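Local coordinates for Low temperature requirement C protein (Listeria monocytogenes, PDB 1Y9I) that probably acts as a phosphatidylglycerophosphatase, removing phosphate from a membrane lipid, and binds calcium and magnesium at neighbouring sites, at residues 86-89 and 94-97. Numbering follows the deposited sequence.
Sequences NIIS and LYGV. With CA (calcium ion), chain E.
Tyr95 lies against Ile87 and Ile88 where a short helix, 84-89, and the loop after it meet in this all-helical fold of the PgpA family. The loop gives one ligand to the protein's binuclear site, where Asp98 binds both calcium and magnesium. Leu94 lies in the loop, and its side chain packs on Arg59 of a second subunit and His163 of a third. The carbonyl O of Tyr95 binds the calcium ion at 2.4 Å, alongside three waters and the carboxylates of Asp98 and Glu99. One of these waters also lies at the edge of the Tyr95 ring, in its plane. CG of Tyr95 stands anti to its own N (chi1 179°), which swings the ring toward the helix, where both isoleucines meet it obliquely from the same side. Ile87 meets it near the root: its CG2 is 3.5 Å from Tyr95 CD1 and 3.6 Å from Tyr95 CB. The two side chains cross at about a right angle. Ile88 takes the far end, with CG1 4.0 Å from Tyr95 CZ and CD1 3.7 Å from Tyr95 OH. All three residues are buried, and no hydrogen bond joins the two segments. The phenol oxygen is satisfied instead by Thr67 of the second subunit, so its hydroxyl links this loop to a neighbouring subunit. Gly96 follows as the N-cap of helix 97-106, which supplies Asp98 and Glu99. Val97 begins that helix. Its backbone N sits 4.0 Å above the Tyr95 ring plane, displaced from the ring centre, on the side opposite the isoleucines.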
loop_
_atom_site.group_PDB
_atom_site.type_symbol
_atom_site.label_atom_id
_atom_site.label_comp_id
_atom_site.label_asym_id
_atom_site.label_seq_id
_atom_site.Cartn_x
_atom_site.Cartn_y
_atom_site.Cartn_z
ATOM N N ASN A 86 -13.573 22.287 5.012
ATOM C CA ASN A 86 -12.412 23.145 5.251
ATOM C C ASN A 86 -11.103 22.390 5.026
ATOM O O ASN A 86 -10.147 22.940 4.483
ATOM C CB ASN A 86 -12.406 23.698 6.680
ATOM C CG ASN A 86 -13.531 24.680 6.940
ATOM O OD1 ASN A 86 -13.929 25.437 6.055
ATOM N ND2 ASN A 86 -14.032 24.688 8.171
ATOM N N ILE A 87 -11.070 21.132 5.446
ATOM C CA ILE A 87 -9.869 20.312 5.316
ATOM C C ILE A 87 -9.422 20.148 3.863
ATOM O O ILE A 87 -8.255 20.373 3.534
ATOM C CB ILE A 87 -10.095 18.928 5.960
ATOM C CG1 ILE A 87 -10.271 19.097 7.468
ATOM C CG2 ILE A 87 -8.923 17.995 5.651
ATOM C CD1 ILE A 87 -10.656 17.823 8.196
ATOM N N ILE A 88 -10.352 19.768 2.995
ATOM C CA ILE A 88 -10.043 19.575 1.584
ATOM C C ILE A 88 -9.809 20.890 0.832
ATOM O O ILE A 88 -8.856 21.007 0.063
ATOM C CB ILE A 88 -11.167 18.766 0.881
ATOM C CG1 ILE A 88 -11.164 17.324 1.408
ATOM C CG2 ILE A 88 -10.980 18.788 -0.626
ATOM C CD1 ILE A 88 -12.288 16.452 0.865
ATOM N N SER A 89 -10.653 21.891 1.060
ATOM C CA SER A 89 -10.473 23.149 0.344
ATOM C C SER A 89 -9.181 23.864 0.746
ATOM O O SER A 89 -8.600 24.589 -0.055
ATOM C CB SER A 89 -11.689 24.069 0.547
ATOM O OG SER A 89 -11.799 24.498 1.888
ATOM N N LEU A 94 -2.040 17.639 7.106
ATOM C CA LEU A 94 -2.187 16.342 7.753
ATOM C C LEU A 94 -3.293 15.462 7.166
ATOM O O LEU A 94 -3.571 14.379 7.680
ATOM C CB LEU A 94 -2.380 16.528 9.261
ATOM C CG LEU A 94 -1.212 17.254 9.948
ATOM C CD1 LEU A 94 -1.437 17.286 11.451
ATOM C CD2 LEU A 94 0.106 16.541 9.633
ATOM N N TYR A 95 -3.918 15.927 6.091
ATOM C CA TYR A 95 -4.958 15.151 5.419
ATOM C C TYR A 95 -4.226 14.378 4.318
ATOM O O TYR A 95 -3.682 14.973 3.376
ATOM C CB TYR A 95 -5.998 16.078 4.798
ATOM C CG TYR A 95 -7.114 15.366 4.062
ATOM C CD1 TYR A 95 -8.153 14.735 4.755
ATOM C CD2 TYR A 95 -7.150 15.351 2.666
ATOM C CE1 TYR A 95 -9.204 14.107 4.065
ATOM C CE2 TYR A 95 -8.192 14.732 1.973
ATOM C CZ TYR A 95 -9.216 14.114 2.673
ATOM O OH TYR A 95 -10.251 13.521 1.963
ATOM N N GLY A 96 -4.207 13.058 4.432
ATOM C CA GLY A 96 -3.494 12.272 3.440
ATOM C C GLY A 96 -4.329 11.356 2.573
ATOM O O GLY A 96 -3.787 10.440 1.954
ATOM N N VAL A 97 -5.637 11.588 2.507
ATOM C CA VAL A 97 -6.483 10.731 1.699
ATOM C C VAL A 97 -6.197 10.952 0.212
ATOM O O VAL A 97 -6.304 10.018 -0.583
ATOM C CB VAL A 97 -7.996 10.958 2.011
ATOM C CG1 VAL A 97 -8.854 10.041 1.149
ATOM C CG2 VAL A 97 -8.264 10.663 3.484
HETATM CA CA CA E . -2.739 15.664 1.303
HETATM O O HOH W 1 -1.564 17.528 0.090
HETATM O O HOH W 2 -0.953 16.232 2.916
HETATM O O HOH W 3 -4.132 17.557 1.762
#